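Local coordinates for maleylacetate reductase (Rhizobium, PDB 3W5S), which catalyses the NADH-dependent reduction of maleylacetate to 3-oxoadipate in the breakdown of gamma-resorcylate, at residues E197-R202 against D294-L299; Y287-V292 against G304-T309. All coordinates share one frame; numbering follows the deposited sequence. Where two conformers were deposited one is given.

In the fold
Both interactions lie in the C-terminal, all-helical domain of the subunit, on the same side of the chain's centre, with their own centres about 10 Å apart. Their segments alternate along the chain: 197-202, 287-292, 294-299, then 304-309. Helices 273-289, 293-303 and 307-318 follow one another directly. Interaction 1 sets the middle one against the residues around the C-terminal end of helix 181-198. Interaction 2 joins the first to the third. The two contacts touch: Y200 packs on V288 and V292, and L296 packs on E289 and A307. Through L296, helix 293-303 thus packs on both of its neighbours in the chain, and the two contacts adjoin.

Interaction 1: E197-R202 against D294-L299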
loop_
_atom_site.group_PDB
_atom_site.type_symbol
_atom_site.label_atom_id
_atom_site.label_comp_id
_atom_site.label_asym_id
_atom_site.label_seq_id
_atom_site.Cartn_x
_atom_site.Cartn_y
_atom_site.Cartn_z
ATOM N N GLU A 197 -0.575 -17.205 -0.543
ATOM C CA GLU A 197 -0.373 -17.318 0.894
ATOM C C GLU A 197 -0.717 -16.024 1.634
ATOM O O GLU A 197 -1.080 -16.068 2.808
ATOM C CB GLU A 197 1.051 -17.779 1.236
ATOM C CG GLU A 197 1.348 -19.219 0.773
ATOM C CD GLU A 197 2.120 -19.980 1.840
ATOM O OE1 GLU A 197 1.570 -20.953 2.392
ATOM O OE2 GLU A 197 3.296 -19.624 2.153
ATOM N N ALA A 198 -0.602 -14.882 0.962
ATOM C CA ALA A 198 -0.965 -13.617 1.613
ATOM C C ALA A 198 -2.436 -13.624 2.040
ATOM O O ALA A 198 -2.790 -12.975 3.017
ATOM C CB ALA A 198 -0.663 -12.446 0.679
ATOM N N LEU A 199 -3.278 -14.394 1.332
ATOM C CA LEU A 199 -4.693 -14.458 1.656
ATOM C C LEU A 199 -4.988 -15.084 3.016
ATOM O O LEU A 199 -6.027 -14.763 3.621
ATOM C CB LEU A 199 -5.487 -15.190 0.559
ATOM C CG LEU A 199 -5.523 -14.483 -0.804
ATOM C CD1 LEU A 199 -6.179 -15.406 -1.837
ATOM C CD2 LEU A 199 -6.238 -13.129 -0.775
ATOM N N TYR A 200 -4.104 -15.945 3.510
ATOM C CA TYR A 200 -4.347 -16.599 4.789
ATOM C C TYR A 200 -3.189 -16.443 5.768
ATOM O O TYR A 200 -3.175 -17.107 6.816
ATOM C CB TYR A 200 -4.691 -18.084 4.585
ATOM C CG TYR A 200 -3.653 -18.927 3.837
ATOM C CD1 TYR A 200 -2.497 -19.399 4.465
ATOM C CD2 TYR A 200 -3.862 -19.282 2.490
ATOM C CE1 TYR A 200 -1.566 -20.196 3.786
ATOM C CE2 TYR A 200 -2.935 -20.096 1.811
ATOM C CZ TYR A 200 -1.797 -20.543 2.472
ATOM O OH TYR A 200 -0.898 -21.351 1.790
ATOM N N ALA A 201 -2.264 -15.529 5.472
ATOM C CA ALA A 201 -1.117 -15.293 6.367
ATOM C C ALA A 201 -1.576 -14.821 7.739
ATOM O O ALA A 201 -2.642 -14.197 7.899
ATOM C CB ALA A 201 -0.178 -14.253 5.755
ATOM N N ARG A 202 -0.752 -15.111 8.749
ATOM C CA ARG A 202 -1.025 -14.646 10.098
ATOM C C ARG A 202 -1.362 -13.151 10.145
ATOM O O ARG A 202 -2.306 -12.763 10.798
ATOM C CB ARG A 202 0.179 -14.933 10.996
ATOM C CG ARG A 202 -0.098 -14.677 12.466
ATOM C CD ARG A 202 1.187 -14.711 13.302
ATOM N NE ARG A 202 2.163 -13.721 12.814
ATOM C CZ ARG A 202 3.485 -13.853 12.908
ATOM N NH1 ARG A 202 4.014 -14.945 13.460
ATOM N NH2 ARG A 202 4.286 -12.900 12.438
ATOM N N ASP A 294 -12.903 -20.237 2.808
ATOM C CA ASP A 294 -13.420 -18.881 2.721
ATOM C C ASP A 294 -12.334 -17.825 2.441
ATOM O O ASP A 294 -12.570 -16.859 1.712
ATOM C CB ASP A 294 -14.218 -18.545 3.990
ATOM C CG ASP A 294 -13.391 -18.668 5.280
ATOM O OD1 ASP A 294 -12.639 -19.658 5.497
ATOM O OD2 ASP A 294 -13.541 -17.763 6.122
ATOM N N GLN A 295 -11.139 -18.033 2.994
ATOM C CA GLN A 295 -10.008 -17.112 2.811
ATOM C C GLN A 295 -9.402 -17.272 1.432
ATOM O O GLN A 295 -8.906 -16.302 0.835
ATOM C CB GLN A 295 -8.965 -17.312 3.913
ATOM C CG GLN A 295 -9.547 -16.903 5.256
ATOM C CD GLN A 295 -8.635 -17.126 6.447
ATOM O OE1 GLN A 295 -9.121 -17.201 7.592
ATOM N NE2 GLN A 295 -7.357 -17.243 6.215
ATOM N N LEU A 296 -9.484 -18.495 0.898
ATOM C CA LEU A 296 -8.970 -18.760 -0.458
ATOM C C LEU A 296 -9.995 -18.585 -1.581
ATOM O O LEU A 296 -9.655 -18.705 -2.752
ATOM C CB LEU A 296 -8.322 -20.146 -0.523
ATOM C CG LEU A 296 -6.932 -20.134 0.113
ATOM C CD1 LEU A 296 -6.484 -21.522 0.505
ATOM C CD2 LEU A 296 -5.900 -19.513 -0.820
ATOM N N ALA A 297 -11.240 -18.283 -1.207
ATOM C CA ALA A 297 -12.319 -18.153 -2.200
ATOM C C ALA A 297 -12.011 -17.205 -3.364
ATOM O O ALA A 297 -12.341 -17.526 -4.486
ATOM C CB ALA A 297 -13.632 -17.772 -1.518
ATOM N N PRO A 298 -11.343 -16.051 -3.101
ATOM C CA PRO A 298 -11.109 -15.161 -4.236
ATOM C C PRO A 298 -10.153 -15.755 -5.272
ATOM O O PRO A 298 -10.240 -15.451 -6.477
ATOM C CB PRO A 298 -10.481 -13.915 -3.580
ATOM C CG PRO A 298 -10.879 -13.971 -2.162
ATOM C CD PRO A 298 -11.001 -15.424 -1.810
ATOM N N LEU A 299 -9.228 -16.598 -4.810
ATOM C CA LEU A 299 -8.326 -17.297 -5.708
ATOM C C LEU A 299 -9.069 -18.399 -6.461
ATOM O O LEU A 299 -8.926 -18.538 -7.685
ATOM C CB LEU A 299 -7.147 -17.858 -4.922
ATOM C CG LEU A 299 -6.158 -18.707 -5.757
ATOM C CD1 LEU A 299 -5.677 -18.050 -7.077
ATOM C CD2 LEU A 299 -4.953 -19.094 -4.876
HETATM O O HOH W 1 -5.539 -17.471 8.152
#
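L199 and Y200 carry the apolar part of this contact, against L296 and L299 of helix 293-303. The CD1 branch of L199 reaches the CB of L299 at 4.1 Å, and these two side chains cross at about a right angle. The same L199 CD1 lies 4.2 Å from L296 CD2. Nearer the backbone, L199 CB rests against Q295 O at 3.6 Å. L296 also meets the aromatic ring: its CD2 sits at the ring edge, near the ring plane, 3.9 Å from Y200 CD2. L296 CD1 touches the same side of the tyrosine. Q295 runs extended beyond CG and brings NE2 into close van der Waals contact with Y200 CB, at 3.2 Å. Helix 206-228 covers L199 and L299 further on, while I285 of helix 273-289 packs on both Y200 and L296.

The polar part is a water bridge. Water 1 accepts from Q295 NE2 at 2.7 Å and donates to the backbone O of Y200.

A hydrogen bond within 197-202 anchors the tyrosine. Y200 has CG between its backbone N and carbonyl carbon (chi1 57°), which turns the ring back over E197 O. Y200 OH donates to E197 OE1 at 2.6 Å, on the anti lone pair of that oxygen. The carboxylate is itself held by H259 and by the backbone N of S256 and H258. A phenylalanine in place of Y200 would probably leave E197 OE1 without its hydroxyl partner and the ring without its tie to the carboxylate.

The contact therefore has two characters. Leucine packing and a water bridge join the segments, while a buried carboxylate with several donors anchors the tyrosine ring.

Interaction 2: Y287-V292 against G304-T309; sequences YVEQAV and GGRAGT
E289 points its carboxylate straight at the start of helix 307-318, with CG anti to the backbone N and the chain extended beyond it. Each oxygen takes one backbone N-H. OE1 accepts from G308 N at 2.9 Å, and OE2 accepts from A307 N at 2.8 Å. Both donors come from the syn side. The bond to OE2 lies nearer the carboxylate plane, 15° out of it, against 29° for OE1. A307 CB also sits close, 3.2 Å from E289 OE2.

R306 lies across this group rather than end-on to it. E289 CD sits over one face of its guanidinium, and the two planes are 35° apart. E289 OE1 is 4.1 Å from R306 NH2, well out of the guanidinium plane, so no N-H points at it and the attraction is one of charge, not a salt bridge. Q290 approaches the same guanidinium obliquely. Water 3 connects this pair, donating to Q290 OE1 and accepting from R306 NH2 at 3.0 Å, in the plane of the guanidinium.

Water 2 is a second donor to E289 OE1, at 2.9 Å, and the third to the carboxylate. It accepts from T309 N in turn, so the carboxylate reaches one more N-H of the first helical turn. The buried acid is thus well supplied with donors, and the helix start would probably stabilise its negative charge.

R306 holds the N-cap position, just after the Schellman motif at G304 that ends helix 293-303. A carboxylate from another helix accepts the first backbone N-H groups of helix 307-318. It ties helix 273-289 directly to helix 307-318, two helices separated in sequence by 293-303.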
loop_
_atom_site.group_PDB
_atom_site.type_symbol
_atom_site.label_atom_id
_atom_site.label_comp_id
_atom_site.label_asym_id
_atom_site.label_seq_id
_atom_site.Cartn_x
_atom_site.Cartn_y
_atom_site.Cartn_z
ATOM N N TYR A 287 -3.973 -28.120 0.715
ATOM C CA TYR A 287 -3.911 -28.470 2.137
ATOM C C TYR A 287 -4.543 -27.389 3.013
ATOM O O TYR A 287 -5.378 -27.675 3.877
ATOM C CB TYR A 287 -2.447 -28.720 2.512
ATOM C CG TYR A 287 -2.211 -29.111 3.958
ATOM C CD1 TYR A 287 -2.358 -30.425 4.383
ATOM C CD2 TYR A 287 -1.819 -28.148 4.901
ATOM C CE1 TYR A 287 -2.133 -30.770 5.705
ATOM C CE2 TYR A 287 -1.577 -28.503 6.216
ATOM C CZ TYR A 287 -1.735 -29.799 6.608
ATOM O OH TYR A 287 -1.507 -30.170 7.921
ATOM N N VAL A 288 -4.150 -26.146 2.779
ATOM C CA VAL A 288 -4.678 -25.050 3.584
ATOM C C VAL A 288 -6.166 -24.819 3.284
ATOM O O VAL A 288 -6.949 -24.447 4.171
ATOM C CB VAL A 288 -3.832 -23.786 3.341
ATOM C CG1 VAL A 288 -4.410 -22.590 4.065
ATOM C CG2 VAL A 288 -2.395 -24.038 3.850
ATOM N N GLU A 289 -6.549 -25.018 2.025
ATOM C CA GLU A 289 -7.933 -24.763 1.596
ATOM C C GLU A 289 -8.952 -25.639 2.319
ATOM O O GLU A 289 -10.110 -25.258 2.450
ATOM C CB GLU A 289 -8.040 -24.941 0.067
ATOM C CG GLU A 289 -9.360 -24.518 -0.534
ATOM C CD GLU A 289 -9.346 -24.571 -2.054
ATOM O OE1 GLU A 289 -8.547 -25.370 -2.612
ATOM O OE2 GLU A 289 -10.133 -23.793 -2.666
ATOM N N GLN A 290 -8.521 -26.793 2.811
ATOM C CA GLN A 290 -9.397 -27.661 3.589
ATOM C C GLN A 290 -9.868 -26.967 4.849
ATOM O O GLN A 290 -10.994 -27.192 5.293
ATOM C CB GLN A 290 -8.650 -28.937 3.964
ATOM C CG GLN A 290 -8.440 -29.836 2.782
ATOM C CD GLN A 290 -9.701 -30.631 2.452
ATOM O OE1 GLN A 290 -10.255 -30.526 1.355
ATOM N NE2 GLN A 290 -10.166 -31.424 3.411
ATOM N N ALA A 291 -9.015 -26.106 5.402
ATOM C CA ALA A 291 -9.295 -25.443 6.675
ATOM C C ALA A 291 -9.886 -24.039 6.563
ATOM O O ALA A 291 -10.772 -23.672 7.368
ATOM C CB ALA A 291 -8.007 -25.407 7.517
ATOM N N VAL A 292 -9.442 -23.274 5.562
ATOM C CA VAL A 292 -9.891 -21.889 5.382
ATOM C C VAL A 292 -10.358 -21.627 3.953
ATOM O O VAL A 292 -9.836 -20.728 3.266
ATOM C CB VAL A 292 -8.829 -20.846 5.828
ATOM C CG1 VAL A 292 -8.640 -20.922 7.339
ATOM C CG2 VAL A 292 -7.497 -21.031 5.116
ATOM N N GLY A 304 -11.378 -20.490 -11.529
ATOM C CA GLY A 304 -12.612 -21.109 -12.022
ATOM C C GLY A 304 -12.843 -22.488 -11.450
ATOM O O GLY A 304 -13.480 -23.330 -12.081
ATOM N N GLY A 305 -12.328 -22.722 -10.242
ATOM C CA GLY A 305 -12.467 -24.023 -9.590
ATOM C C GLY A 305 -12.095 -23.896 -8.134
ATOM O O GLY A 305 -12.067 -22.787 -7.595
ATOM N N ARG A 306 -11.766 -25.005 -7.494
ATOM C CA ARG A 306 -11.146 -24.913 -6.181
ATOM C C ARG A 306 -9.753 -24.298 -6.335
ATOM O O ARG A 306 -9.169 -24.359 -7.422
ATOM C CB ARG A 306 -11.103 -26.276 -5.517
ATOM C CG ARG A 306 -12.498 -26.913 -5.420
ATOM C CD ARG A 306 -12.451 -28.307 -4.814
ATOM N NE ARG A 306 -11.660 -28.298 -3.579
ATOM C CZ ARG A 306 -12.161 -28.041 -2.371
ATOM N NH1 ARG A 306 -13.458 -27.778 -2.224
ATOM N NH2 ARG A 306 -11.359 -28.042 -1.306
ATOM N N ALA A 307 -9.265 -23.650 -5.282
ATOM C CA ALA A 307 -7.968 -23.008 -5.336
ATOM C C ALA A 307 -6.868 -24.003 -5.673
ATOM O O ALA A 307 -6.078 -23.758 -6.575
ATOM C CB ALA A 307 -7.669 -22.283 -4.022
ATOM N N GLY A 308 -6.818 -25.119 -4.951
ATOM C CA GLY A 308 -5.708 -26.088 -5.137
ATOM C C GLY A 308 -5.742 -26.799 -6.482
ATOM O O GLY A 308 -4.786 -26.726 -7.287
ATOM N N THR A 309 -6.851 -27.481 -6.753
ATOM C CA THR A 309 -7.024 -28.146 -8.042
ATOM C C THR A 309 -7.025 -27.155 -9.190
ATOM O O THR A 309 -6.507 -27.446 -10.260
ATOM C CB THR A 309 -8.297 -29.001 -8.063
ATOM O OG1 THR A 309 -9.440 -28.213 -7.696
ATOM C CG2 THR A 309 -8.141 -30.099 -7.035
HETATM O O HOH W 2 -8.230 -27.909 -4.072
HETATM O O HOH W 3 -8.551 -28.994 -0.767
#